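Local coordinates for protein phenolic acid decarboxylase (Sedimentibacter hydroxybenzoicus, PDB 7AE5) that catalyses the reversible, non-oxidative decarboxylation of 4-hydroxybenzoate and 3,4-dihydroxybenzoate as a UbiD-family enzyme that uses prenylated FMN and manganese, at residues L8-L12 with V64-H68; M77-D81 with E92-R96; S245-D249 with D295-H299. The contacts are given in a common frame with arbitrary orientation. Numbering follows the deposited sequence.

Contacts 1 and 2 are buried and adjoin each other, their centres about 17 Å apart: the Phe11 ring of contact 1 packs on the backbone of Met77 in contact 2, and His68 lies against the Met77 sulphur. Contact 1, helix against strand end, is entirely apolar. Contact 2, helix against the end of another helix, adds a charged arginine that binds a backbone carbonyl beside its leucine pair. Contact 3 stands apart on the surface, about 24 and 32 Å from contacts 1 and 2, centre to centre. It joins a loop to strand 287-299 within the Rift-related region, through a salt bridge and leucine packing. None of the three lies at the cofactor site or active site.

Contact 1. Residues L8-L12 with V64-H68; sequences LREFL and VTNVH
Val67 pushes its CG1 methyl against the edge of the Phe11 ring, near the ring plane, with CG1 3.6 Å from Phe11 CE2. Residues 8-12 lie on helix 8-17, with Leu12 N bonded to Leu8 O at 2.7 Å. Residues 64-65 end strand 62-65; Asn66 then turns with positive phi (59°), and Val67 follows at helical phi/psi, so that Val64 and Val67 both point their CB toward the helix. The closest CA pair is Leu12 and Val67, 8.0 Å apart. Leu8 (chi1 t, chi2 p) reaches both valines, CD2 to Val64 CG1 at 4.1 Å and CD1 to Val67 CG1 at 4.2 Å. Leu12 (mt) leaves the backbone sideways, but its CD2 comes within 3.8 Å of Val64 CG2. No hydrogen bond crosses. Phe52 and Ile304, from the strands flanking 62-65, also touch Val64. Leucine and phenylalanine spaced along one helical face and packed on a strand and the turn that follows it are characteristic of an alpha/beta layer, here helix 8-17 against the four-stranded mixed sheet.

Contact 2. Residues M77-D81 with E92-R96; sequences MLGLD and ELNRR
Helix 71-77 ends in a Schellman motif whose C-prime residue is Gly79, at phi/psi 75/26: Gly79 N and Leu80 N bond back to carbonyls of the helix's last turn. That turn presents the carbonyl of Leu78 to helix 86-96, where Arg96 grips it with two hydrogen bonds, NH1 to Leu78 O at 3.0 Å and NH2 to Leu78 O at 2.9 Å, the oxygen lying at the edge of the guanidinium, near its plane. Arg96 is extended (chi1 m, then t, t). Its NE also bonds Glu92 OE2 at 2.9 Å as part of a salt bridge, and NH1 donates to Leu234 O as well. Glu92 OE2 is shared with Arg95, whose NH2 approaches it to a very short 2.4 Å; Arg95 NH2 has a further salt bridge to Asp236. The helix bond Arg96 N to Glu92 O measures 3.1 Å. Leu78 and Leu93 form the closest CA pair, 8.1 Å apart, and their CD2 atoms meet at 3.5 Å. Leu80 CD1 lies 3.9 Å from Glu92 CG. Every guanidinium nitrogen of Arg96 therefore has an acceptor, so its buried charge is paired with Glu92, a carboxylate it shares with Arg95, while it ties a helix terminus to the next helix.

Contact 3. Residues S245-D249 with D295-H299; sequences SDLYD and DRITH
A salt bridge between Asp246 OD2 and Arg296 NH1, just 2.6 Å apart, is the strongest link here. Asp246 CB sits over one face of the guanidinium, and the other carboxylate oxygen, OD1, is held by Lys115 and Arg109. The second polar link is a weak hydrogen bond from Tyr248 OH to Asp295 OD2, 3.2 Å, an oxygen that also accepts from His264 ND1. Within the loop, Ser245 OG donates to Tyr248 O at 2.5 Å, holding the turn of residues 245-248 closed. Across the contact, strand 287-299 carries a classic beta bulge, in which Asp295 (phi/psi -89/-27) and Arg296 (-157/146) both face Glu262 on the antiparallel strand 259-265, a residue whose carboxylate accepts from the backbone N of Asp246 and of Leu247. The bulge lets Asp295 and Arg296, though consecutive, both point their CB toward the loop. Leu247 and Arg296 make the closest CA pair, 7.8 Å apart. Leu247 (mt) packs in between, its CD1 3.7 Å from Asp295 CB and its CD2 3.3 Å from Arg296 NE, a nitrogen buried here with no polar partner in the model. Farther along the strand, Thr298 CG2 comes within 3.9 Å of Asp246 OD2.

Contact 1. Residues L8-L12 with V64-H68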
ATOM      1  N   LEU C   8      24.868 -35.789 -33.518  1.00 65.38           N
ATOM      2  CA  LEU C   8      24.856 -35.991 -32.074  1.00 63.48           C
ATOM      3  C   LEU C   8      26.016 -36.860 -31.607  1.00 64.65           C
ATOM      4  O   LEU C   8      26.537 -36.650 -30.505  1.00 64.07           O
ATOM      5  CB  LEU C   8      23.524 -36.614 -31.649  1.00 61.64           C
ATOM      6  CG  LEU C   8      23.395 -37.129 -30.213  1.00 60.00           C
ATOM      7  CD1 LEU C   8      23.122 -35.981 -29.256  1.00 58.22           C
ATOM      8  CD2 LEU C   8      22.303 -38.183 -30.119  1.00 59.39           C
ATOM      9  N   ARG C   9      26.438 -37.826 -32.429  1.00 60.31           N
ATOM     10  CA  ARG C   9      27.489 -38.752 -32.015  1.00 61.82           C
ATOM     11  C   ARG C   9      28.814 -38.034 -31.802  1.00 63.26           C
ATOM     12  O   ARG C   9      29.559 -38.358 -30.870  1.00 63.72           O
ATOM     13  CB  ARG C   9      27.641 -39.865 -33.050  1.00 64.03           C
ATOM     14  CG  ARG C   9      26.350 -40.599 -33.327  1.00 63.18           C
ATOM     15  CD  ARG C   9      26.563 -41.789 -34.238  1.00 65.72           C
ATOM     16  NE  ARG C   9      25.322 -42.523 -34.451  1.00 65.28           N
ATOM     17  CZ  ARG C   9      25.257 -43.767 -34.906  1.00 67.25           C
ATOM     18  NH1 ARG C   9      26.349 -44.450 -35.208  1.00 69.75           N
ATOM     19  NH2 ARG C   9      24.066 -44.340 -35.060  1.00 67.02           N
ATOM     20  N   GLU C  10      29.133 -37.068 -32.666  1.00 74.68           N
ATOM     21  CA  GLU C  10      30.325 -36.257 -32.447  1.00 76.34           C
ATOM     22  C   GLU C  10      30.234 -35.503 -31.127  1.00 74.65           C
ATOM     23  O   GLU C  10      31.214 -35.426 -30.377  1.00 75.82           O
ATOM     24  CB  GLU C  10      30.523 -35.283 -33.608  1.00 78.01           C
ATOM     25  CG  GLU C  10      31.154 -35.904 -34.845  1.00 80.85           C
ATOM     26  CD  GLU C  10      31.104 -34.982 -36.049  1.00 82.46           C
ATOM     27  OE1 GLU C  10      30.932 -33.759 -35.856  1.00 82.02           O
ATOM     28  OE2 GLU C  10      31.235 -35.480 -37.188  1.00 84.49           O
ATOM     29  N   PHE C  11      29.057 -34.952 -30.820  1.00 61.58           N
ATOM     30  CA  PHE C  11      28.878 -34.240 -29.560  1.00 59.86           C
ATOM     31  C   PHE C  11      28.943 -35.190 -28.372  1.00 59.00           C
ATOM     32  O   PHE C  11      29.495 -34.841 -27.322  1.00 59.09           O
ATOM     33  CB  PHE C  11      27.549 -33.485 -29.571  1.00 57.58           C
ATOM     34  CG  PHE C  11      27.317 -32.652 -28.344  1.00 55.98           C
ATOM     35  CD1 PHE C  11      28.202 -31.645 -27.996  1.00 57.31           C
ATOM     36  CD2 PHE C  11      26.213 -32.874 -27.540  1.00 53.46           C
ATOM     37  CE1 PHE C  11      27.992 -30.878 -26.869  1.00 56.11           C
ATOM     38  CE2 PHE C  11      25.996 -32.107 -26.411  1.00 52.17           C
ATOM     39  CZ  PHE C  11      26.887 -31.107 -26.074  1.00 53.48           C
ATOM     40  N   LEU C  12      28.388 -36.395 -28.521  1.00 58.51           N
ATOM     41  CA  LEU C  12      28.387 -37.352 -27.419  1.00 58.04           C
ATOM     42  C   LEU C  12      29.808 -37.758 -27.042  1.00 60.59           C
ATOM     43  O   LEU C  12      30.139 -37.852 -25.854  1.00 60.57           O
ATOM     44  CB  LEU C  12      27.561 -38.580 -27.798  1.00 57.69           C
ATOM     45  CG  LEU C  12      26.038 -38.457 -27.691  1.00 55.21           C
ATOM     46  CD1 LEU C  12      25.370 -39.806 -27.919  1.00 55.53           C
ATOM     47  CD2 LEU C  12      25.626 -37.866 -26.351  1.00 53.19           C
ATOM     48  N   VAL C  64      19.855 -41.940 -24.969  1.00 50.36           N
ATOM     49  CA  VAL C  64      20.695 -40.952 -24.307  1.00 49.87           C
ATOM     50  C   VAL C  64      19.806 -39.815 -23.816  1.00 47.96           C
ATOM     51  O   VAL C  64      18.868 -39.400 -24.508  1.00 47.09           O
ATOM     52  CB  VAL C  64      21.821 -40.436 -25.233  1.00 50.64           C
ATOM     53  CG1 VAL C  64      21.267 -39.571 -26.357  1.00 49.79           C
ATOM     54  CG2 VAL C  64      22.874 -39.678 -24.430  1.00 50.64           C
ATOM     55  N   THR C  65      20.078 -39.334 -22.604  1.00 48.51           N
ATOM     56  CA  THR C  65      19.248 -38.314 -21.979  1.00 46.83           C
ATOM     57  C   THR C  65      20.132 -37.324 -21.232  1.00 46.45           C
ATOM     58  O   THR C  65      21.308 -37.586 -20.969  1.00 47.59           O
ATOM     59  CB  THR C  65      18.213 -38.934 -21.027  1.00 46.60           C
ATOM     60  OG1 THR C  65      17.226 -37.955 -20.682  1.00 45.04           O
ATOM     61  CG2 THR C  65      18.884 -39.442 -19.760  1.00 47.47           C
ATOM     62  N   ASN C  66      19.538 -36.175 -20.893  1.00 46.26           N
ATOM     63  CA  ASN C  66      20.238 -35.079 -20.216  1.00 45.70           C
ATOM     64  C   ASN C  66      21.429 -34.593 -21.038  1.00 46.42           C
ATOM     65  O   ASN C  66      22.478 -34.235 -20.497  1.00 46.94           O
ATOM     66  CB  ASN C  66      20.674 -35.478 -18.804  1.00 46.23           C
ATOM     67  CG  ASN C  66      20.771 -34.288 -17.865  1.00 45.18           C
ATOM     68  OD1 ASN C  66      19.881 -33.439 -17.830  1.00 43.71           O
ATOM     69  ND2 ASN C  66      21.858 -34.219 -17.104  1.00 46.04           N
ATOM     70  N   VAL C  67      21.262 -34.577 -22.363  1.00 43.19           N
ATOM     71  CA  VAL C  67      22.346 -34.164 -23.249  1.00 44.13           C
ATOM     72  C   VAL C  67      22.667 -32.686 -23.053  1.00 43.30           C
ATOM     73  O   VAL C  67      23.839 -32.295 -22.992  1.00 44.16           O
ATOM     74  CB  VAL C  67      21.982 -34.482 -24.711  1.00 44.62           C
ATOM     75  CG1 VAL C  67      22.997 -33.871 -25.664  1.00 45.61           C
ATOM     76  CG2 VAL C  67      21.883 -35.986 -24.919  1.00 45.72           C
ATOM     77  N   HIS C  68      21.639 -31.847 -22.946  1.00 47.24           N
ATOM     78  CA  HIS C  68      21.804 -30.414 -22.731  1.00 47.90           C
ATOM     79  C   HIS C  68      21.777 -30.024 -21.257  1.00 47.27           C
ATOM     80  O   HIS C  68      21.802 -28.830 -20.948  1.00 47.82           O
ATOM     81  CB  HIS C  68      20.706 -29.635 -23.465  1.00 48.67           C
ATOM     82  CG  HIS C  68      20.889 -29.562 -24.950  1.00 49.53           C
ATOM     83  ND1 HIS C  68      20.570 -30.606 -25.790  1.00 49.23           N
ATOM     84  CD2 HIS C  68      21.332 -28.561 -25.746  1.00 50.59           C
ATOM     85  CE1 HIS C  68      20.821 -30.256 -27.039  1.00 49.98           C
ATOM     86  NE2 HIS C  68      21.284 -29.020 -27.040  1.00 50.71           N
TER

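Contact 2. Residues M77-D81 with E92-R96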
ATOM      1  N   MET C  77      28.463 -27.421 -26.133  1.00 49.73           N
ATOM      2  CA  MET C  77      27.579 -27.312 -27.288  1.00 49.54           C
ATOM      3  C   MET C  77      28.034 -26.194 -28.215  1.00 50.69           C
ATOM      4  O   MET C  77      28.051 -26.359 -29.439  1.00 51.53           O
ATOM      5  CB  MET C  77      26.139 -27.082 -26.828  1.00 49.34           C
ATOM      6  CG  MET C  77      25.202 -26.595 -27.923  1.00 49.86           C
ATOM      7  SD  MET C  77      23.532 -26.248 -27.337  1.00 49.44           S
ATOM      8  CE  MET C  77      23.704 -24.549 -26.796  1.00 50.49           C
ATOM      9  N   LEU C  78      28.438 -25.062 -27.648  1.00 56.35           N
ATOM     10  CA  LEU C  78      28.914 -23.930 -28.428  1.00 57.56           C
ATOM     11  C   LEU C  78      30.401 -24.002 -28.734  1.00 58.57           C
ATOM     12  O   LEU C  78      30.965 -23.020 -29.227  1.00 59.77           O
ATOM     13  CB  LEU C  78      28.602 -22.623 -27.704  1.00 58.52           C
ATOM     14  CG  LEU C  78      27.107 -22.446 -27.477  1.00 58.49           C
ATOM     15  CD1 LEU C  78      26.792 -21.923 -26.079  1.00 58.77           C
ATOM     16  CD2 LEU C  78      26.582 -21.546 -28.560  1.00 58.83           C
ATOM     17  N   GLY C  79      31.041 -25.135 -28.462  1.00 52.86           N
ATOM     18  CA  GLY C  79      32.452 -25.284 -28.759  1.00 55.56           C
ATOM     19  C   GLY C  79      33.377 -24.552 -27.817  1.00 56.09           C
ATOM     20  O   GLY C  79      34.496 -24.204 -28.207  1.00 58.43           O
ATOM     21  N   LEU C  80      32.949 -24.311 -26.582  1.00 63.22           N
ATOM     22  CA  LEU C  80      33.732 -23.579 -25.601  1.00 63.61           C
ATOM     23  C   LEU C  80      34.242 -24.522 -24.518  1.00 64.05           C
ATOM     24  O   LEU C  80      33.757 -25.647 -24.363  1.00 63.47           O
ATOM     25  CB  LEU C  80      32.897 -22.460 -24.966  1.00 61.32           C
ATOM     26  CG  LEU C  80      32.314 -21.423 -25.926  1.00 60.97           C
ATOM     27  CD1 LEU C  80      31.240 -20.598 -25.238  1.00 60.78           C
ATOM     28  CD2 LEU C  80      33.414 -20.524 -26.470  1.00 63.13           C
ATOM     29  N   ASP C  81      35.238 -24.046 -23.770  1.00 62.50           N
ATOM     30  CA  ASP C  81      35.710 -24.764 -22.594  1.00 62.99           C
ATOM     31  C   ASP C  81      34.542 -25.048 -21.657  1.00 60.38           C
ATOM     32  O   ASP C  81      33.665 -24.204 -21.459  1.00 58.31           O
ATOM     33  CB  ASP C  81      36.790 -23.953 -21.877  1.00 64.46           C
ATOM     34  CG  ASP C  81      37.397 -24.693 -20.704  1.00 65.47           C
ATOM     35  OD1 ASP C  81      36.845 -24.591 -19.588  1.00 63.86           O
ATOM     36  OD2 ASP C  81      38.427 -25.373 -20.893  1.00 68.05           O
ATOM     37  N   GLU C  92      28.920 -14.974 -25.717  1.00 54.42           N
ATOM     38  CA  GLU C  92      29.264 -15.679 -26.945  1.00 55.16           C
ATOM     39  C   GLU C  92      28.024 -15.947 -27.791  1.00 54.25           C
ATOM     40  O   GLU C  92      28.060 -15.801 -29.018  1.00 53.90           O
ATOM     41  CB  GLU C  92      29.986 -16.985 -26.612  1.00 53.54           C
ATOM     42  CG  GLU C  92      30.563 -17.710 -27.816  1.00 53.32           C
ATOM     43  CD  GLU C  92      31.607 -16.888 -28.546  1.00 53.99           C
ATOM     44  OE1 GLU C  92      32.387 -16.180 -27.873  1.00 54.19           O
ATOM     45  OE2 GLU C  92      31.651 -16.954 -29.792  1.00 54.10           O
ATOM     46  N   LEU C  93      26.918 -16.336 -27.150  1.00 53.77           N
ATOM     47  CA  LEU C  93      25.661 -16.504 -27.874  1.00 52.04           C
ATOM     48  C   LEU C  93      25.189 -15.192 -28.482  1.00 51.96           C
ATOM     49  O   LEU C  93      24.702 -15.165 -29.619  1.00 51.14           O
ATOM     50  CB  LEU C  93      24.596 -17.080 -26.940  1.00 50.37           C
ATOM     51  CG  LEU C  93      24.410 -18.590 -27.026  1.00 49.59           C
ATOM     52  CD1 LEU C  93      23.141 -19.014 -26.325  1.00 47.92           C
ATOM     53  CD2 LEU C  93      24.312 -18.943 -28.499  1.00 49.42           C
ATOM     54  N   ASN C  94      25.321 -14.091 -27.740  1.00 50.59           N
ATOM     55  CA  ASN C  94      24.896 -12.796 -28.260  1.00 50.41           C
ATOM     56  C   ASN C  94      25.766 -12.361 -29.432  1.00 51.54           C
ATOM     57  O   ASN C  94      25.273 -11.737 -30.380  1.00 50.66           O
ATOM     58  CB  ASN C  94      24.929 -11.751 -27.146  1.00 50.99           C
ATOM     59  CG  ASN C  94      24.552 -10.370 -27.636  1.00 50.78           C
ATOM     60  OD1 ASN C  94      23.434 -10.146 -28.097  1.00 48.77           O
ATOM     61  ND2 ASN C  94      25.488  -9.433 -27.541  1.00 52.80           N
ATOM     62  N   ARG C  95      27.061 -12.681 -29.387  1.00 49.45           N
ATOM     63  CA  ARG C  95      27.955 -12.302 -30.476  1.00 50.09           C
ATOM     64  C   ARG C  95      27.620 -13.057 -31.759  1.00 49.10           C
ATOM     65  O   ARG C  95      27.704 -12.493 -32.856  1.00 50.96           O
ATOM     66  CB  ARG C  95      29.407 -12.551 -30.065  1.00 51.53           C
ATOM     67  CG  ARG C  95      30.436 -12.104 -31.092  1.00 52.54           C
ATOM     68  CD  ARG C  95      31.825 -12.619 -30.742  1.00 54.19           C
ATOM     69  NE  ARG C  95      31.913 -14.069 -30.861  1.00 54.15           N
ATOM     70  CZ  ARG C  95      32.067 -14.720 -32.007  1.00 55.88           C
ATOM     71  NH1 ARG C  95      32.160 -14.077 -33.160  1.00 57.91           N
ATOM     72  NH2 ARG C  95      32.127 -16.048 -31.996  1.00 55.72           N
ATOM     73  N   ARG C  96      27.230 -14.327 -31.642  1.00 58.52           N
ATOM     74  CA  ARG C  96      26.918 -15.147 -32.807  1.00 57.45           C
ATOM     75  C   ARG C  96      25.490 -14.964 -33.308  1.00 55.95           C
ATOM     76  O   ARG C  96      25.176 -15.442 -34.403  1.00 55.28           O
ATOM     77  CB  ARG C  96      27.136 -16.629 -32.481  1.00 57.14           C
ATOM     78  CG  ARG C  96      28.501 -16.968 -31.899  1.00 58.21           C
ATOM     79  CD  ARG C  96      28.744 -18.472 -31.903  1.00 57.50           C
ATOM     80  NE  ARG C  96      29.956 -18.836 -31.177  1.00 57.98           N
ATOM     81  CZ  ARG C  96      30.219 -20.051 -30.713  1.00 57.19           C
ATOM     82  NH1 ARG C  96      29.371 -21.054 -30.882  1.00 56.23           N
ATOM     83  NH2 ARG C  96      31.358 -20.266 -30.061  1.00 57.42           N
TER

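Contact 3. Residues S245-D249 with D295-H299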
ATOM      1  N   SER C 245      13.817 -34.372 -47.624  1.00 76.95           N
ATOM      2  CA  SER C 245      13.066 -35.518 -47.145  1.00 75.99           C
ATOM      3  C   SER C 245      12.730 -36.441 -48.312  1.00 77.53           C
ATOM      4  O   SER C 245      12.709 -36.033 -49.476  1.00 79.08           O
ATOM      5  CB  SER C 245      11.790 -35.072 -46.430  1.00 74.08           C
ATOM      6  OG  SER C 245      10.717 -34.920 -47.345  1.00 74.60           O
ATOM      7  N   ASP C 246      12.465 -37.705 -47.985  1.00 76.66           N
ATOM      8  CA  ASP C 246      12.260 -38.706 -49.028  1.00 78.19           C
ATOM      9  C   ASP C 246      10.939 -38.488 -49.756  1.00 78.21           C
ATOM     10  O   ASP C 246      10.885 -38.530 -50.991  1.00 79.93           O
ATOM     11  CB  ASP C 246      12.319 -40.108 -48.423  1.00 77.77           C
ATOM     12  CG  ASP C 246      13.661 -40.780 -48.643  1.00 79.28           C
ATOM     13  OD1 ASP C 246      14.571 -40.127 -49.194  1.00 80.55           O
ATOM     14  OD2 ASP C 246      13.803 -41.962 -48.266  1.00 79.26           O
ATOM     15  N   LEU C 247       9.862 -38.246 -49.011  1.00 81.01           N
ATOM     16  CA  LEU C 247       8.530 -38.195 -49.599  1.00 80.93           C
ATOM     17  C   LEU C 247       8.066 -36.788 -49.945  1.00 80.89           C
ATOM     18  O   LEU C 247       7.137 -36.640 -50.746  1.00 81.44           O
ATOM     19  CB  LEU C 247       7.509 -38.828 -48.647  1.00 79.10           C
ATOM     20  CG  LEU C 247       7.847 -40.215 -48.106  1.00 78.89           C
ATOM     21  CD1 LEU C 247       6.827 -40.638 -47.065  1.00 76.98           C
ATOM     22  CD2 LEU C 247       7.905 -41.221 -49.242  1.00 80.68           C
ATOM     23  N   TYR C 248       8.682 -35.757 -49.374  1.00 76.35           N
ATOM     24  CA  TYR C 248       8.176 -34.395 -49.486  1.00 76.05           C
ATOM     25  C   TYR C 248       9.294 -33.478 -49.957  1.00 77.32           C
ATOM     26  O   TYR C 248      10.350 -33.403 -49.322  1.00 77.05           O
ATOM     27  CB  TYR C 248       7.593 -33.934 -48.149  1.00 74.18           C
ATOM     28  CG  TYR C 248       6.497 -34.857 -47.657  1.00 73.59           C
ATOM     29  CD1 TYR C 248       5.340 -35.048 -48.404  1.00 74.06           C
ATOM     30  CD2 TYR C 248       6.629 -35.560 -46.467  1.00 72.70           C
ATOM     31  CE1 TYR C 248       4.338 -35.897 -47.972  1.00 73.67           C
ATOM     32  CE2 TYR C 248       5.632 -36.413 -46.025  1.00 72.29           C
ATOM     33  CZ  TYR C 248       4.489 -36.577 -46.782  1.00 72.78           C
ATOM     34  OH  TYR C 248       3.491 -37.422 -46.350  1.00 72.33           O
ATOM     35  N   ASP C 249       9.051 -32.778 -51.069  1.00105.51           N
ATOM     36  CA  ASP C 249      10.094 -31.977 -51.703  1.00107.05           C
ATOM     37  C   ASP C 249      10.391 -30.713 -50.906  1.00105.98           C
ATOM     38  O   ASP C 249      11.545 -30.273 -50.835  1.00106.56           O
ATOM     39  CB  ASP C 249       9.676 -31.621 -53.130  1.00108.96           C
ATOM     40  CG  ASP C 249       9.539 -32.842 -54.020  1.00110.34           C
ATOM     41  OD1 ASP C 249       9.947 -33.940 -53.587  1.00110.00           O
ATOM     42  OD2 ASP C 249       9.023 -32.703 -55.150  1.00111.82           O
ATOM     43  N   ASP C 295       4.474 -41.988 -42.402  1.00 65.24           N
ATOM     44  CA  ASP C 295       4.479 -42.663 -43.694  1.00 65.62           C
ATOM     45  C   ASP C 295       5.813 -43.319 -44.023  1.00 66.87           C
ATOM     46  O   ASP C 295       5.839 -44.303 -44.772  1.00 68.07           O
ATOM     47  CB  ASP C 295       4.117 -41.675 -44.807  1.00 66.62           C
ATOM     48  CG  ASP C 295       2.751 -41.046 -44.609  1.00 67.08           C
ATOM     49  OD1 ASP C 295       1.740 -41.773 -44.707  1.00 66.86           O
ATOM     50  OD2 ASP C 295       2.690 -39.824 -44.357  1.00 67.67           O
ATOM     51  N   ARG C 296       6.919 -42.808 -43.485  1.00 63.26           N
ATOM     52  CA  ARG C 296       8.223 -43.402 -43.741  1.00 64.61           C
ATOM     53  C   ARG C 296       9.178 -43.029 -42.617  1.00 63.84           C
ATOM     54  O   ARG C 296       9.105 -41.930 -42.061  1.00 62.79           O
ATOM     55  CB  ARG C 296       8.793 -42.956 -45.093  1.00 66.45           C
ATOM     56  CG  ARG C 296      10.116 -43.617 -45.452  1.00 68.05           C
ATOM     57  CD  ARG C 296      10.809 -42.901 -46.596  1.00 69.73           C
ATOM     58  NE  ARG C 296      10.206 -43.223 -47.884  1.00 71.04           N
ATOM     59  CZ  ARG C 296      10.876 -43.693 -48.928  1.00 73.07           C
ATOM     60  NH1 ARG C 296      12.181 -43.906 -48.873  1.00 74.07           N
ATOM     61  NH2 ARG C 296      10.222 -43.951 -50.057  1.00 74.17           N
ATOM     62  N   ILE C 297      10.073 -43.960 -42.294  1.00 66.09           N
ATOM     63  CA  ILE C 297      11.133 -43.748 -41.317  1.00 65.69           C
ATOM     64  C   ILE C 297      12.470 -43.923 -42.022  1.00 67.54           C
ATOM     65  O   ILE C 297      12.689 -44.929 -42.706  1.00 68.92           O
ATOM     66  CB  ILE C 297      11.022 -44.721 -40.128  1.00 64.75           C
ATOM     67  CG1 ILE C 297       9.821 -44.364 -39.253  1.00 62.82           C
ATOM     68  CG2 ILE C 297      12.304 -44.708 -39.303  1.00 64.84           C
ATOM     69  CD1 ILE C 297       9.531 -45.388 -38.178  1.00 62.00           C
ATOM     70  N   THR C 298      13.355 -42.941 -41.867  1.00 75.77           N
ATOM     71  CA  THR C 298      14.734 -43.032 -42.326  1.00 77.40           C
ATOM     72  C   THR C 298      15.651 -42.804 -41.133  1.00 76.67           C
ATOM     73  O   THR C 298      15.473 -41.833 -40.392  1.00 75.29           O
ATOM     74  CB  THR C 298      15.033 -42.011 -43.430  1.00 78.52           C
ATOM     75  OG1 THR C 298      15.368 -40.749 -42.840  1.00 77.58           O
ATOM     76  CG2 THR C 298      13.826 -41.835 -44.342  1.00 78.60           C
ATOM     77  N   HIS C 299      16.623 -43.694 -40.945  1.00 65.20           N
ATOM     78  CA  HIS C 299      17.445 -43.635 -39.745  1.00 64.54           C
ATOM     79  C   HIS C 299      18.848 -44.148 -40.032  1.00 66.31           C
ATOM     80  O   HIS C 299      19.064 -44.946 -40.950  1.00 67.93           O
ATOM     81  CB  HIS C 299      16.812 -44.439 -38.602  1.00 63.21           C
ATOM     82  CG  HIS C 299      16.822 -45.920 -38.821  1.00 64.23           C
ATOM     83  ND1 HIS C 299      17.910 -46.711 -38.519  1.00 65.30           N
ATOM     84  CD2 HIS C 299      15.876 -46.755 -39.312  1.00 64.39           C
ATOM     85  CE1 HIS C 299      17.633 -47.969 -38.810  1.00 66.09           C
ATOM     86  NE2 HIS C 299      16.405 -48.023 -39.295  1.00 65.54           N
TER